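Local structure of probable polysaccharide deacetylase pdaA (Bacillus subtilis, 1NY1) at residues A[76-89]-A[121-133]. The protein deacetylates N-acetylmuramic acid residues of peptidoglycan, leading to muramic delta-lactam in the spore cortex, and is required for germination. Sequence-based numbering, arbitrary orientation.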
ATOM      1  N   VAL A  76       4.627  -5.656   3.259  1.00  9.98           N
ATOM      2  CA  VAL A  76       4.645  -6.818   4.142  1.00  9.83           C
ATOM      3  C   VAL A  76       5.311  -6.605   5.498  1.00 10.15           C
ATOM      4  O   VAL A  76       6.178  -5.744   5.653  1.00 10.66           O
ATOM      5  CB  VAL A  76       5.339  -8.007   3.425  1.00 10.88           C
ATOM      6  CG1 VAL A  76       4.610  -8.317   2.120  1.00 11.66           C
ATOM      7  CG2 VAL A  76       6.803  -7.668   3.133  1.00 10.83           C
ATOM      8  N   THR A  77       4.881  -7.389   6.482  1.00 10.90           N
ATOM      9  CA  THR A  77       5.446  -7.328   7.827  1.00 13.09           C
ATOM     10  C   THR A  77       6.402  -8.497   7.989  1.00 12.49           C
ATOM     11  O   THR A  77       6.400  -9.426   7.180  1.00 12.10           O
ATOM     12  CB  THR A  77       4.358  -7.460   8.927  1.00 12.14           C
ATOM     13  OG1 THR A  77       3.767  -8.766   8.860  1.00 12.78           O
ATOM     14  CG2 THR A  77       3.286  -6.403   8.748  1.00 13.80           C
ATOM     15  N   GLY A  78       7.211  -8.453   9.041  1.00 14.03           N
ATOM     16  CA  GLY A  78       8.148  -9.533   9.283  1.00 13.84           C
ATOM     17  C   GLY A  78       7.444 -10.878   9.360  1.00 14.53           C
ATOM     18  O   GLY A  78       7.892 -11.859   8.767  1.00 14.23           O
ATOM     19  N   HIS A  79       6.327 -10.926  10.079  1.00 15.05           N
ATOM     20  CA  HIS A  79       5.584 -12.172  10.220  1.00 17.68           C
ATOM     21  C   HIS A  79       5.132 -12.752   8.887  1.00 16.60           C
ATOM     22  O   HIS A  79       5.260 -13.953   8.652  1.00 16.11           O
ATOM     23  CB  HIS A  79       4.353 -11.980  11.105  1.00 20.34           C
ATOM     24  CG  HIS A  79       3.459 -13.182  11.137  1.00 24.94           C
ATOM     25  ND1 HIS A  79       3.811 -14.355  11.771  1.00 26.59           N
ATOM     26  CD2 HIS A  79       2.262 -13.417  10.550  1.00 24.69           C
ATOM     27  CE1 HIS A  79       2.871 -15.261  11.571  1.00 27.08           C
ATOM     28  NE2 HIS A  79       1.920 -14.719  10.833  1.00 26.09           N
ATOM     29  N   PHE A  80       4.581 -11.903   8.026  1.00 14.73           N
ATOM     30  CA  PHE A  80       4.106 -12.361   6.729  1.00 13.97           C
ATOM     31  C   PHE A  80       5.239 -12.981   5.920  1.00 12.78           C
ATOM     32  O   PHE A  80       5.087 -14.056   5.333  1.00 13.18           O
ATOM     33  CB  PHE A  80       3.499 -11.204   5.934  1.00 12.64           C
ATOM     34  CG  PHE A  80       2.848 -11.639   4.656  1.00 11.81           C
ATOM     35  CD1 PHE A  80       1.574 -12.196   4.667  1.00 12.22           C
ATOM     36  CD2 PHE A  80       3.531 -11.549   3.450  1.00 13.82           C
ATOM     37  CE1 PHE A  80       0.987 -12.661   3.491  1.00 11.92           C
ATOM     38  CE2 PHE A  80       2.956 -12.011   2.267  1.00 13.29           C
ATOM     39  CZ  PHE A  80       1.682 -12.570   2.290  1.00 11.78           C
ATOM     40  N   VAL A  81       6.376 -12.293   5.885  1.00 11.68           N
ATOM     41  CA  VAL A  81       7.534 -12.776   5.144  1.00 12.77           C
ATOM     42  C   VAL A  81       8.014 -14.123   5.682  1.00 13.22           C
ATOM     43  O   VAL A  81       8.254 -15.052   4.917  1.00 14.26           O
ATOM     44  CB  VAL A  81       8.694 -11.750   5.201  1.00 13.48           C
ATOM     45  CG1 VAL A  81       9.932 -12.321   4.524  1.00 13.43           C
ATOM     46  CG2 VAL A  81       8.277 -10.459   4.507  1.00 12.42           C
ATOM     47  N   LYS A  82       8.141 -14.226   6.999  1.00 15.59           N
ATOM     48  CA  LYS A  82       8.594 -15.460   7.628  1.00 15.90           C
ATOM     49  C   LYS A  82       7.573 -16.591   7.480  1.00 15.88           C
ATOM     50  O   LYS A  82       7.940 -17.755   7.324  1.00 14.35           O
ATOM     51  CB  LYS A  82       8.866 -15.216   9.114  1.00 17.23           C
ATOM     52  CG  LYS A  82       9.857 -14.084   9.402  1.00 20.48           C
ATOM     53  CD  LYS A  82      11.307 -14.538   9.328  1.00 22.39           C
ATOM     54  CE  LYS A  82      11.680 -15.396  10.538  1.00 24.66           C
ATOM     55  NZ  LYS A  82      13.101 -15.853  10.484  1.00 25.97           N
ATOM     56  N   ASP A  83       6.289 -16.253   7.519  1.00 15.63           N
ATOM     57  CA  ASP A  83       5.245 -17.267   7.417  1.00 16.14           C
ATOM     58  C   ASP A  83       4.895 -17.688   5.989  1.00 15.59           C
ATOM     59  O   ASP A  83       4.498 -18.833   5.755  1.00 15.20           O
ATOM     60  CB  ASP A  83       3.981 -16.771   8.134  1.00 19.54           C
ATOM     61  CG  ASP A  83       2.913 -17.834   8.231  1.00 21.66           C
ATOM     62  OD1 ASP A  83       3.195 -18.904   8.814  1.00 21.71           O
ATOM     63  OD2 ASP A  83       1.790 -17.604   7.726  1.00 21.91           O
ATOM     64  N   GLN A  84       5.060 -16.776   5.035  1.00 13.53           N
ATOM     65  CA  GLN A  84       4.709 -17.053   3.643  1.00 14.57           C
ATOM     66  C   GLN A  84       5.815 -16.816   2.609  1.00 16.03           C
ATOM     67  O   GLN A  84       5.622 -16.068   1.643  1.00 14.67           O
ATOM     68  CB  GLN A  84       3.492 -16.209   3.264  1.00 14.03           C
ATOM     69  CG  GLN A  84       2.255 -16.492   4.101  1.00 15.45           C
ATOM     70  CD  GLN A  84       1.705 -17.879   3.858  1.00 16.40           C
ATOM     71  OE1 GLN A  84       1.674 -18.353   2.723  1.00 17.62           O
ATOM     72  NE2 GLN A  84       1.247 -18.534   4.920  1.00 18.19           N
ATOM     73  N   PRO A  85       6.973 -17.475   2.776  1.00 16.80           N
ATOM     74  CA  PRO A  85       8.114 -17.334   1.860  1.00 17.76           C
ATOM     75  C   PRO A  85       7.766 -17.546   0.383  1.00 16.64           C
ATOM     76  O   PRO A  85       8.212 -16.790  -0.482  1.00 16.56           O
ATOM     77  CB  PRO A  85       9.097 -18.395   2.359  1.00 17.97           C
ATOM     78  CG  PRO A  85       8.737 -18.551   3.807  1.00 22.41           C
ATOM     79  CD  PRO A  85       7.241 -18.501   3.797  1.00 17.69           C
ATOM     80  N   GLN A  86       6.977 -18.577   0.097  1.00 15.77           N
ATOM     81  CA  GLN A  86       6.599 -18.877  -1.278  1.00 17.64           C
ATOM     82  C   GLN A  86       5.810 -17.741  -1.926  1.00 17.41           C
ATOM     83  O   GLN A  86       5.999 -17.449  -3.108  1.00 16.72           O
ATOM     84  CB  GLN A  86       5.798 -20.181  -1.338  1.00 21.50           C
ATOM     85  CG  GLN A  86       6.537 -21.369  -0.735  1.00 28.41           C
ATOM     86  CD  GLN A  86       5.867 -22.697  -1.032  1.00 33.12           C
ATOM     87  OE1 GLN A  86       4.683 -22.893  -0.742  1.00 36.85           O
ATOM     88  NE2 GLN A  86       6.626 -23.624  -1.611  1.00 34.45           N
ATOM     89  N   LEU A  87       4.931 -17.098  -1.161  1.00 15.52           N
ATOM     90  CA  LEU A  87       4.150 -15.989  -1.697  1.00 15.81           C
ATOM     91  C   LEU A  87       5.056 -14.801  -2.001  1.00 14.82           C
ATOM     92  O   LEU A  87       4.896 -14.132  -3.020  1.00 15.40           O
ATOM     93  CB  LEU A  87       3.055 -15.569  -0.714  1.00 13.71           C
ATOM     94  CG  LEU A  87       1.857 -16.516  -0.610  1.00 13.22           C
ATOM     95  CD1 LEU A  87       0.921 -16.034   0.486  1.00 15.72           C
ATOM     96  CD2 LEU A  87       1.127 -16.575  -1.943  1.00 15.61           C
ATOM     97  N   ILE A  88       6.007 -14.539  -1.112  1.00 14.62           N
ATOM     98  CA  ILE A  88       6.940 -13.437  -1.306  1.00 14.50           C
ATOM     99  C   ILE A  88       7.700 -13.674  -2.602  1.00 14.05           C
ATOM    100  O   ILE A  88       7.946 -12.747  -3.374  1.00 16.43           O
ATOM    101  CB  ILE A  88       7.965 -13.355  -0.153  1.00 15.62           C
ATOM    102  CG1 ILE A  88       7.271 -12.903   1.137  1.00 15.26           C
ATOM    103  CG2 ILE A  88       9.112 -12.428  -0.544  1.00 13.99           C
ATOM    104  CD1 ILE A  88       6.630 -11.516   1.056  1.00 15.86           C
ATOM    105  N   LYS A  89       8.071 -14.930  -2.829  1.00 14.32           N
ATOM    106  CA  LYS A  89       8.808 -15.303  -4.030  1.00 15.92           C
ATOM    107  C   LYS A  89       7.937 -15.054  -5.266  1.00 15.65           C
ATOM    108  O   LYS A  89       8.427 -14.584  -6.295  1.00 15.20           O
ATOM    109  CB  LYS A  89       9.216 -16.779  -3.953  1.00 17.42           C
ATOM    110  CG  LYS A  89      10.315 -17.182  -4.931  1.00 21.18           C
ATOM    111  CD  LYS A  89      11.673 -17.310  -4.237  1.00 24.78           C
ATOM    112  CE  LYS A  89      11.706 -18.505  -3.283  1.00 23.88           C
ATOM    113  NZ  LYS A  89      13.040 -18.675  -2.629  1.00 22.54           N
ATOM    114  N   ASP A 121      15.069  -2.592   8.246  1.00 15.46           N
ATOM    115  CA  ASP A 121      16.081  -3.402   7.588  1.00 16.40           C
ATOM    116  C   ASP A 121      15.806  -4.892   7.708  1.00 15.85           C
ATOM    117  O   ASP A 121      16.043  -5.644   6.765  1.00 14.94           O
ATOM    118  CB  ASP A 121      17.474  -3.122   8.142  1.00 19.45           C
ATOM    119  CG  ASP A 121      18.529  -4.003   7.498  1.00 20.79           C
ATOM    120  OD1 ASP A 121      18.748  -3.872   6.275  1.00 21.82           O
ATOM    121  OD2 ASP A 121      19.129  -4.837   8.205  1.00 23.34           O
ATOM    122  N   SER A 122      15.309  -5.314   8.866  1.00 15.04           N
ATOM    123  CA  SER A 122      15.025  -6.723   9.089  1.00 16.38           C
ATOM    124  C   SER A 122      14.063  -7.295   8.047  1.00 16.50           C
ATOM    125  O   SER A 122      14.203  -8.447   7.635  1.00 17.15           O
ATOM    126  CB  SER A 122      14.480  -6.940  10.507  1.00 18.24           C
ATOM    127  OG  SER A 122      13.323  -6.157  10.754  1.00 24.76           O
ATOM    128  N   VAL A 123      13.096  -6.497   7.606  1.00 14.98           N
ATOM    129  CA  VAL A 123      12.151  -6.970   6.598  1.00 13.47           C
ATOM    130  C   VAL A 123      12.879  -7.191   5.272  1.00 13.48           C
ATOM    131  O   VAL A 123      12.749  -8.248   4.656  1.00 12.36           O
ATOM    132  CB  VAL A 123      10.986  -5.966   6.390  1.00 13.35           C
ATOM    133  CG1 VAL A 123      10.071  -6.450   5.261  1.00 14.11           C
ATOM    134  CG2 VAL A 123      10.188  -5.833   7.675  1.00 12.73           C
ATOM    135  N   ASN A 124      13.657  -6.198   4.847  1.00 14.24           N
ATOM    136  CA  ASN A 124      14.409  -6.297   3.596  1.00 15.10           C
ATOM    137  C   ASN A 124      15.383  -7.469   3.655  1.00 15.03           C
ATOM    138  O   ASN A 124      15.551  -8.201   2.678  1.00 15.26           O
ATOM    139  CB  ASN A 124      15.176  -4.998   3.339  1.00 15.29           C
ATOM    140  CG  ASN A 124      14.257  -3.829   3.059  1.00 19.08           C
ATOM    141  OD1 ASN A 124      14.645  -2.669   3.207  1.00 22.01           O
ATOM    142  ND2 ASN A 124      13.030  -4.126   2.643  1.00 18.54           N
ATOM    143  N   GLU A 125      16.017  -7.639   4.813  1.00 15.69           N
ATOM    144  CA  GLU A 125      16.973  -8.722   5.029  1.00 16.05           C
ATOM    145  C   GLU A 125      16.318 -10.069   4.719  1.00 16.75           C
ATOM    146  O   GLU A 125      16.851 -10.860   3.940  1.00 16.97           O
ATOM    147  CB  GLU A 125      17.470  -8.696   6.484  1.00 17.51           C
ATOM    148  CG  GLU A 125      18.305  -9.905   6.925  1.00 18.82           C
ATOM    149  CD  GLU A 125      19.799  -9.753   6.668  1.00 18.74           C
ATOM    150  OE1 GLU A 125      20.225  -8.725   6.102  1.00 20.03           O
ATOM    151  OE2 GLU A 125      20.553 -10.675   7.042  1.00 17.60           O
ATOM    152  N   GLU A 126      15.156 -10.317   5.320  1.00 15.41           N
ATOM    153  CA  GLU A 126      14.435 -11.570   5.114  1.00 15.74           C
ATOM    154  C   GLU A 126      13.917 -11.707   3.683  1.00 14.31           C
ATOM    155  O   GLU A 126      13.953 -12.795   3.100  1.00 12.67           O
ATOM    156  CB  GLU A 126      13.272 -11.672   6.107  1.00 18.05           C
ATOM    157  CG  GLU A 126      12.608 -13.039   6.127  1.00 21.45           C
ATOM    158  CD  GLU A 126      13.559 -14.146   6.538  1.00 23.99           C
ATOM    159  OE1 GLU A 126      13.335 -15.300   6.115  1.00 25.41           O
ATOM    160  OE2 GLU A 126      14.518 -13.863   7.289  1.00 24.63           O
ATOM    161  N   VAL A 127      13.424 -10.611   3.118  1.00 13.24           N
ATOM    162  CA  VAL A 127      12.929 -10.642   1.747  1.00 14.00           C
ATOM    163  C   VAL A 127      14.080 -11.020   0.810  1.00 15.44           C
ATOM    164  O   VAL A 127      13.908 -11.839  -0.092  1.00 15.05           O
ATOM    165  CB  VAL A 127      12.351  -9.268   1.319  1.00 13.86           C
ATOM    166  CG1 VAL A 127      12.000  -9.282  -0.170  1.00 14.28           C
ATOM    167  CG2 VAL A 127      11.111  -8.951   2.137  1.00 15.15           C
ATOM    168  N   TYR A 128      15.253 -10.435   1.036  1.00 15.75           N
ATOM    169  CA  TYR A 128      16.407 -10.724   0.189  1.00 16.32           C
ATOM    170  C   TYR A 128      16.835 -12.184   0.266  1.00 17.11           C
ATOM    171  O   TYR A 128      17.213 -12.781  -0.742  1.00 18.79           O
ATOM    172  CB  TYR A 128      17.587  -9.820   0.553  1.00 16.52           C
ATOM    173  CG  TYR A 128      18.759  -9.963  -0.396  1.00 15.80           C
ATOM    174  CD1 TYR A 128      19.727 -10.954  -0.205  1.00 16.45           C
ATOM    175  CD2 TYR A 128      18.881  -9.128  -1.508  1.00 16.69           C
ATOM    176  CE1 TYR A 128      20.790 -11.106  -1.100  1.00 13.74           C
ATOM    177  CE2 TYR A 128      19.936  -9.275  -2.410  1.00 15.68           C
ATOM    178  CZ  TYR A 128      20.885 -10.264  -2.197  1.00 15.51           C
ATOM    179  OH  TYR A 128      21.937 -10.400  -3.078  1.00 16.92           O
ATOM    180  N   LYS A 129      16.785 -12.753   1.465  1.00 19.61           N
ATOM    181  CA  LYS A 129      17.151 -14.150   1.669  1.00 20.11           C
ATOM    182  C   LYS A 129      16.278 -15.035   0.791  1.00 20.40           C
ATOM    183  O   LYS A 129      16.694 -16.102   0.338  1.00 19.49           O
ATOM    184  CB  LYS A 129      16.939 -14.536   3.135  1.00 21.16           C
ATOM    185  CG  LYS A 129      17.191 -16.005   3.439  1.00 24.47           C
ATOM    186  CD  LYS A 129      16.750 -16.369   4.846  1.00 28.53           C
ATOM    187  CE  LYS A 129      17.035 -17.834   5.147  1.00 31.40           C
ATOM    188  NZ  LYS A 129      16.571 -18.239   6.509  1.00 34.84           N
ATOM    189  N   ILE A 130      15.054 -14.579   0.551  1.00 19.05           N
ATOM    190  CA  ILE A 130      14.103 -15.331  -0.252  1.00 18.68           C
ATOM    191  C   ILE A 130      14.181 -15.048  -1.750  1.00 19.19           C
ATOM    192  O   ILE A 130      14.230 -15.970  -2.564  1.00 19.02           O
ATOM    193  CB  ILE A 130      12.655 -15.038   0.209  1.00 17.60           C
ATOM    194  CG1 ILE A 130      12.473 -15.485   1.664  1.00 15.22           C
ATOM    195  CG2 ILE A 130      11.664 -15.736  -0.711  1.00 16.78           C
ATOM    196  CD1 ILE A 130      11.163 -15.047   2.286  1.00 17.57           C
ATOM    197  N   THR A 131      14.197 -13.769  -2.101  1.00 18.77           N
ATOM    198  CA  THR A 131      14.211 -13.342  -3.497  1.00 19.76           C
ATOM    199  C   THR A 131      15.580 -13.028  -4.090  1.00 20.28           C
ATOM    200  O   THR A 131      15.755 -13.073  -5.308  1.00 20.62           O
ATOM    201  CB  THR A 131      13.359 -12.089  -3.674  1.00 18.66           C
ATOM    202  OG1 THR A 131      13.996 -10.996  -3.005  1.00 16.81           O
ATOM    203  CG2 THR A 131      11.980 -12.297  -3.073  1.00 19.21           C
ATOM    204  N   GLY A 132      16.539 -12.689  -3.238  1.00 20.54           N
ATOM    205  CA  GLY A 132      17.857 -12.345  -3.731  1.00 20.15           C
ATOM    206  C   GLY A 132      17.786 -10.989  -4.404  1.00 20.72           C
ATOM    207  O   GLY A 132      18.710 -10.577  -5.107  1.00 19.56           O
ATOM    208  N   LYS A 133      16.678 -10.286  -4.185  1.00 19.85           N
ATOM    209  CA  LYS A 133      16.483  -8.974  -4.781  1.00 19.72           C
ATOM    210  C   LYS A 133      16.017  -7.957  -3.750  1.00 18.28           C
ATOM    211  O   LYS A 133      15.696  -8.307  -2.613  1.00 17.93           O
ATOM    212  CB  LYS A 133      15.459  -9.066  -5.917  1.00 22.77           C
ATOM    213  CG  LYS A 133      15.844 -10.070  -6.996  1.00 25.63           C
ATOM    214  CD  LYS A 133      14.782 -10.175  -8.082  1.00 28.15           C
ATOM    215  CE  LYS A 133      15.116 -11.274  -9.089  1.00 30.28           C
ATOM    216  NZ  LYS A 133      16.412 -11.043  -9.799  1.00 31.09           N
TER
HETATM  217  O   HOH W   1      10.690 -16.638   5.205  1.00 28.50           O
HETATM  218  O   HOH W   2      15.377 -16.315   8.299  1.00 26.69           O
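Ile130 enters as a knob between helix 78-83 and the start of helix 85-93, and is held by Val81, Pro85, Ile88 and Lys89: a worked example of helix-helix packing in the NodB-type, (beta/alpha)-barrel-like fold of polysaccharide deacetylases. Its CD1 lies 3.7 Å from Val81 CG1 and also meets the proline ring at CB, while CG2 turns to Pro85 O, 3.6 Å away, and to the side chain of Lys89. Val81 is the counterpart on the first helix. Its CG1 stands anti to the backbone N, and this methyl slides past the aliphatic part of Glu126, only 3.2 Å from CG; CG2 crosses Val127 CG2 nearly at right angles. At the polar margin of this apolar seam, Lys82 folds its chain so that CD rests 3.6 Å from Glu126 CD, yet NZ stays 4.0 Å from OE2 of Glu126, too far for a direct ion pair. Two waters join the polar groups: one donates to both Val81 O and Glu126 OE1, and a second donates to OE2 while accepting from Lys129 NZ and, weakly, from Lys82 NZ. Replacing Glu126 by an alanine removes the carboxylate, which is likely to leave both waters without that partner and to open a gap beside Val81 CG1.

Helix 78-83 runs nearly parallel to helix 121-131, at 16°, whereas helix 85-89 crosses it at 77°, which brings Ile88 CG2 against Thr131 CG2. Val76 CG2 meets Val123 CG1 at 4.1 Å; Val76 and Ile88 also touch Ile98 of strand 97-100, and the Val76 side chain lies about 6 Å from that of the metal ligand His101. At the far end, Lys89 bends at chi2 and chi3 to bring NZ within 3.0 Å of Ile130 O, a hydrogen bond whose donor is tilted 24° from the carbonyl plane.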